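Local coordinates for uncharacterized protein (Acinetobacter baumannii, PDB 5D66) that is of unknown function but folds as an ankyrin repeat domain, a stack of helical hairpins that in relatives commonly serves protein-protein recognition, at residues Lys83-Thr88 and Val115-Thr120; Glu141-Gly146 and Gln154-Leu159. All coordinates share one frame; numbering follows the deposited sequence.

Contact 1 of 2, residues Lys83-Thr88 and Val115-Thr120; sequences KILRMT and VETVRT
Arg86 of helix 82-90 reaches across to Thr120 of helix 115-124, bridging the exposed side of the gap while Leu85 bridges the buried side; the short segments run almost parallel, at 8°, with axes 11.1 Å apart. From CB the arginine chain leaves with CG anti to the carbonyl carbon (chi1 -69°) and stays extended through CD to NE. These methylenes act as a spacer, and the contact begins at the guanidinium. Arg86 was modelled in two conformers; in the one described, NH1 lies 2.9 Å from Thr120 OG1, a weak hydrogen bond bent to 120° and hence a doubtful link. NH2 stands 3.4 Å from Thr120 OG1. Thr120 CG2 merely lies alongside NH1, at 3.4 Å, in van der Waals contact. The guanidinium meets the hydroxyl obliquely, and the two side chains cross at about a right angle.

Thr120 OG1 also donates to Glu116 O, 2.9 Å away, one turn back in its own helix. That bond fixes the hydroxyl's proton and leaves its oxygen able to accept from arginine. Threonine thus suits a helix flank where a polar group can serve both its own backbone and a neighbour.

Deeper in, the contact turns apolar. Leu85 CD2 touches Thr117 CG2 at 3.8 Å and approaches Thr120 CG2 at 4.3 Å, while Leu85 also packs on Tyr73 and Ala76 of helix 72-79. An apolar inner side under a polar, arginine-bearing surface, between two side-by-side, near-parallel helices, is characteristic of the outer helix layer of an ankyrin repeat stack.

Contact 2 of 2, residues Glu141-Gly146 and Gln154-Leu159; sequences EAIILG and QIVALL
Ala142 presents its CB to the groove between Ile155 and Val156, and this small methyl is consistent with the close approach of helix 138-144 to helix 150-162. The tight part of the contact lies here: CB is 3.9 Å from Ile155 CG2 and 4.2 Å from Val156 CG2, and the CA atoms of Ala142 and Val156 stand 6.8 Å apart. Alanine suits the place because its short side chain lets a backbone approach closely, while the two beta-branched residues opposite supply methyls close to their own helix.

Ile143 adds to this from one flank. Its CB points past the other helix, but with CG1 anti to the carbonyl carbon (chi1 -65°) the branch bends back, and CG1 reaches Val156 CG2 at 4.2 Å, the two side chains crossing at about a right angle. Ile143 further packs on Pro176 and His179, and Ile155 on Ala110, so the touching residues are buried between neighbouring helices.

The looser side lies beyond these. Leu159 points toward helix 138-144, but its CD1 stays 4.8 Å from Ala142 CB, and the side chain rests on Leu106 and Val128. Gln154, beside Val115, is exposed, as is Leu145.

No hydrogen bond or charge pair joins the segments. The contact between them is apolar, consistent with dispersion and the burial of methyl and methylene groups.

In the fold
Contact 1 and contact 2 bind the same ankyrin stack in different directions. Contact 1 joins the side-by-side helices 82-90 and 115-124, whereas contact 2 closes helix 138-144 against helix 150-162, which follows it in the chain. Their centres are about 17 Å apart, yet they meet directly, since helix 150-162 is also the neighbour of helix 115-124. Val118 CG2 lies 4.0 Å from Ile155 CG1, and Val115 CG2 is 4.0 Å from Ile155 CD1. Ile155 therefore packs both within contact 2 and on Val115 and Val118 of helix 115-124. Any binding role for these surfaces remains unknown.

Contact 1 of 2, residues Lys83-Thr88 and Val115-Thr120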
loop_
_atom_site.group_PDB
_atom_site.type_symbol
_atom_site.label_atom_id
_atom_site.label_comp_id
_atom_site.label_asym_id
_atom_site.label_seq_id
_atom_site.Cartn_x
_atom_site.Cartn_y
_atom_site.Cartn_z
ATOM N N LYS A 83 1.438 -9.931 5.103
ATOM C CA LYS A 83 1.696 -11.252 4.529
ATOM C C LYS A 83 1.277 -11.279 3.039
ATOM O O LYS A 83 2.033 -11.708 2.176
ATOM C CB LYS A 83 0.996 -12.370 5.334
ATOM C CG LYS A 83 1.655 -12.488 6.712
ATOM C CD LYS A 83 0.954 -13.459 7.584
ATOM C CE LYS A 83 1.745 -13.773 8.822
ATOM N NZ LYS A 83 1.053 -14.825 9.572
ATOM N N ILE A 84 0.097 -10.756 2.731
ATOM C CA ILE A 84 -0.347 -10.687 1.334
ATOM C C ILE A 84 0.563 -9.730 0.575
ATOM O O ILE A 84 0.951 -10.031 -0.558
ATOM C CB ILE A 84 -1.812 -10.309 1.231
ATOM C CG1 ILE A 84 -2.698 -11.430 1.785
ATOM C CG2 ILE A 84 -2.180 -10.057 -0.237
ATOM C CD1 ILE A 84 -4.173 -11.127 1.807
ATOM N N LEU A 85 0.879 -8.580 1.168
ATOM C CA LEU A 85 1.750 -7.647 0.462
ATOM C C LEU A 85 3.074 -8.310 0.029
ATOM O O LEU A 85 3.507 -8.137 -1.120
ATOM C CB LEU A 85 2.032 -6.431 1.330
ATOM C CG LEU A 85 2.990 -5.437 0.740
ATOM C CD1 LEU A 85 2.369 -4.780 -0.524
ATOM C CD2 LEU A 85 3.396 -4.385 1.710
ATOM N N ARG A 86 3.713 -9.043 0.948
ATOM C CA ARG A 86 4.973 -9.701 0.624
ATOM C C ARG A 86 4.788 -10.670 -0.554
ATOM O O ARG A 86 5.661 -10.760 -1.400
ATOM C CB ARG A 86 5.566 -10.352 1.812
ATOM C CG ARG A 86 6.053 -9.399 2.836
ATOM C CD ARG A 86 6.809 -10.159 3.935
ATOM N NE ARG A 86 6.887 -9.472 5.229
ATOM C CZ ARG A 86 7.630 -8.390 5.492
ATOM N NH1 ARG A 86 8.405 -7.820 4.564
ATOM N NH2 ARG A 86 7.630 -7.871 6.718
HETATM N N MSE A 87 3.674 -11.381 -0.582
HETATM C CA MSE A 87 3.387 -12.257 -1.717
HETATM C C MSE A 87 3.324 -11.469 -3.005
HETATM O O MSE A 87 3.877 -11.876 -4.063
HETATM C CB MSE A 87 2.094 -13.027 -1.540
HETATM C CG MSE A 87 1.958 -13.858 -0.351
HETATM SE SE MSE A 87 0.102 -14.479 -0.207
HETATM C CE MSE A 87 0.197 -14.911 1.663
ATOM N N THR A 88 2.623 -10.343 -2.987
ATOM C CA THR A 88 2.528 -9.531 -4.198
ATOM C C THR A 88 3.891 -9.016 -4.681
ATOM O O THR A 88 4.131 -8.924 -5.891
ATOM C CB THR A 88 1.475 -8.404 -4.102
ATOM O OG1 THR A 88 1.932 -7.312 -3.322
ATOM C CG2 THR A 88 0.138 -8.845 -3.635
ATOM N N VAL A 115 4.280 0.784 10.298
ATOM C CA VAL A 115 5.727 0.930 10.236
ATOM C C VAL A 115 6.395 -0.197 9.402
ATOM O O VAL A 115 7.233 0.076 8.547
ATOM C CB VAL A 115 6.358 0.977 11.667
ATOM C CG1 VAL A 115 7.878 1.092 11.606
ATOM C CG2 VAL A 115 5.814 2.117 12.481
ATOM N N GLU A 116 6.032 -1.445 9.681
ATOM C CA GLU A 116 6.708 -2.561 8.997
ATOM C C GLU A 116 6.329 -2.586 7.516
ATOM O O GLU A 116 7.150 -2.958 6.685
ATOM C CB GLU A 116 6.418 -3.915 9.648
ATOM C CG GLU A 116 6.950 -4.014 11.056
ATOM C CD GLU A 116 8.378 -3.622 11.155
ATOM O OE1 GLU A 116 9.205 -4.063 10.344
ATOM O OE2 GLU A 116 8.722 -2.807 12.021
ATOM N N THR A 117 5.122 -2.145 7.182
ATOM C CA THR A 117 4.711 -2.038 5.774
ATOM C C THR A 117 5.542 -0.943 5.061
ATOM O O THR A 117 6.040 -1.152 3.959
ATOM C CB THR A 117 3.251 -1.752 5.666
ATOM O OG1 THR A 117 2.495 -2.818 6.258
ATOM C CG2 THR A 117 2.801 -1.611 4.241
ATOM N N VAL A 118 5.737 0.202 5.716
ATOM C CA VAL A 118 6.612 1.231 5.208
ATOM C C VAL A 118 8.040 0.689 4.974
ATOM O O VAL A 118 8.614 0.877 3.911
ATOM C CB VAL A 118 6.602 2.478 6.126
ATOM C CG1 VAL A 118 7.774 3.425 5.778
ATOM C CG2 VAL A 118 5.274 3.168 6.052
ATOM N N ARG A 119 8.560 0.014 5.987
ATOM C CA ARG A 119 9.910 -0.551 5.875
ATOM C C ARG A 119 10.002 -1.468 4.632
ATOM O O ARG A 119 10.955 -1.396 3.863
ATOM C CB ARG A 119 10.282 -1.289 7.172
ATOM C CG ARG A 119 11.727 -1.636 7.270
ATOM C CD ARG A 119 12.043 -2.579 8.471
ATOM N NE ARG A 119 11.360 -2.311 9.759
ATOM C CZ ARG A 119 11.656 -1.304 10.594
ATOM N NH1 ARG A 119 12.693 -0.520 10.383
ATOM N NH2 ARG A 119 10.929 -1.133 11.687
ATOM N N THR A 120 9.042 -2.336 4.497
ATOM C CA THR A 120 8.969 -3.312 3.424
ATOM C C THR A 120 8.905 -2.651 2.066
ATOM O O THR A 120 9.598 -3.080 1.117
ATOM C CB THR A 120 7.791 -4.243 3.666
ATOM O OG1 THR A 120 8.006 -5.006 4.893
ATOM C CG2 THR A 120 7.563 -5.245 2.534
#

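Contact 2 of 2, residues Glu141-Gly146 and Gln154-Leu159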
loop_
_atom_site.group_PDB
_atom_site.type_symbol
_atom_site.label_atom_id
_atom_site.label_comp_id
_atom_site.label_asym_id
_atom_site.label_seq_id
_atom_site.Cartn_x
_atom_site.Cartn_y
_atom_site.Cartn_z
ATOM N N GLU A 141 2.351 13.118 4.299
ATOM C CA GLU A 141 1.221 12.472 4.998
ATOM C C GLU A 141 1.588 11.974 6.378
ATOM O O GLU A 141 0.766 12.073 7.288
ATOM C CB GLU A 141 0.621 11.354 4.155
ATOM C CG GLU A 141 -0.057 11.863 2.891
ATOM C CD GLU A 141 -1.239 11.027 2.396
ATOM O OE1 GLU A 141 -1.699 10.181 3.090
ATOM O OE2 GLU A 141 -1.727 11.283 1.287
ATOM N N ALA A 142 2.772 11.409 6.548
ATOM C CA ALA A 142 3.141 10.936 7.872
ATOM C C ALA A 142 3.146 12.062 8.902
ATOM O O ALA A 142 2.801 11.858 10.072
ATOM C CB ALA A 142 4.496 10.290 7.815
ATOM N N ILE A 143 3.447 13.296 8.462
ATOM C CA ILE A 143 3.493 14.445 9.354
ATOM C C ILE A 143 2.091 14.998 9.543
ATOM O O ILE A 143 1.666 15.169 10.713
ATOM C CB ILE A 143 4.438 15.521 8.783
ATOM C CG1 ILE A 143 5.898 15.001 8.731
ATOM C CG2 ILE A 143 4.380 16.798 9.643
ATOM C CD1 ILE A 143 6.827 15.799 7.980
ATOM N N ILE A 144 1.417 15.312 8.452
ATOM C CA ILE A 144 0.116 15.996 8.516
ATOM C C ILE A 144 -0.991 15.125 9.087
ATOM O O ILE A 144 -1.842 15.608 9.821
ATOM C CB ILE A 144 -0.272 16.442 7.085
ATOM C CG1 ILE A 144 0.718 17.507 6.572
ATOM C CG2 ILE A 144 -1.689 16.946 7.036
ATOM C CD1 ILE A 144 0.622 17.817 5.087
ATOM N N LEU A 145 -0.986 13.842 8.740
ATOM C CA LEU A 145 -2.051 12.922 9.102
ATOM C C LEU A 145 -1.708 11.976 10.253
ATOM O O LEU A 145 -2.551 11.202 10.693
ATOM C CB LEU A 145 -2.565 12.195 7.849
ATOM C CG LEU A 145 -3.112 13.119 6.794
ATOM C CD1 LEU A 145 -3.413 12.324 5.528
ATOM C CD2 LEU A 145 -4.364 13.896 7.263
ATOM N N GLY A 146 -0.468 12.014 10.732
ATOM C CA GLY A 146 -0.069 11.280 11.899
ATOM C C GLY A 146 -0.316 12.127 13.142
ATOM O O GLY A 146 -0.835 13.245 13.054
ATOM N N GLN A 154 8.999 7.018 13.672
ATOM C CA GLN A 154 9.767 5.888 13.109
ATOM C C GLN A 154 9.642 5.928 11.574
ATOM O O GLN A 154 10.644 5.749 10.869
ATOM C CB GLN A 154 9.264 4.567 13.680
ATOM C CG GLN A 154 9.600 4.465 15.135
ATOM C CD GLN A 154 8.795 3.419 15.892
ATOM O OE1 GLN A 154 8.052 2.645 15.291
ATOM N NE2 GLN A 154 8.992 3.357 17.195
ATOM N N ILE A 155 8.450 6.218 11.064
ATOM C CA ILE A 155 8.215 6.276 9.609
ATOM C C ILE A 155 8.949 7.454 9.004
ATOM O O ILE A 155 9.557 7.332 7.927
ATOM C CB ILE A 155 6.718 6.305 9.341
ATOM C CG1 ILE A 155 6.142 4.894 9.546
ATOM C CG2 ILE A 155 6.386 6.846 7.961
ATOM C CD1 ILE A 155 4.693 4.813 9.759
ATOM N N VAL A 156 8.873 8.644 9.630
ATOM C CA VAL A 156 9.700 9.776 9.178
ATOM C C VAL A 156 11.175 9.388 9.081
ATOM O O VAL A 156 11.860 9.677 8.094
ATOM C CB VAL A 156 9.437 11.009 10.006
ATOM C CG1 VAL A 156 10.471 12.106 9.735
ATOM C CG2 VAL A 156 8.021 11.537 9.774
ATOM N N ALA A 157 11.687 8.785 10.170
ATOM C CA ALA A 157 13.079 8.403 10.177
ATOM C C ALA A 157 13.423 7.450 9.046
ATOM O O ALA A 157 14.472 7.561 8.421
ATOM C CB ALA A 157 13.482 7.888 11.519
ATOM N N LEU A 158 12.555 6.464 8.821
ATOM C CA LEU A 158 12.782 5.478 7.738
ATOM C C LEU A 158 12.817 6.152 6.400
ATOM O O LEU A 158 13.694 5.886 5.565
ATOM C CB LEU A 158 11.667 4.412 7.699
ATOM C CG LEU A 158 11.667 3.380 8.825
ATOM C CD1 LEU A 158 10.434 2.476 8.669
ATOM C CD2 LEU A 158 12.883 2.556 8.819
ATOM N N LEU A 159 11.871 7.016 6.148
ATOM C CA LEU A 159 11.775 7.721 4.829
ATOM C C LEU A 159 13.018 8.557 4.578
ATOM O O LEU A 159 13.586 8.576 3.512
ATOM C CB LEU A 159 10.528 8.581 4.733
ATOM C CG LEU A 159 9.223 7.737 4.633
ATOM C CD1 LEU A 159 8.025 8.667 4.955
ATOM C CD2 LEU A 159 9.015 7.143 3.254
#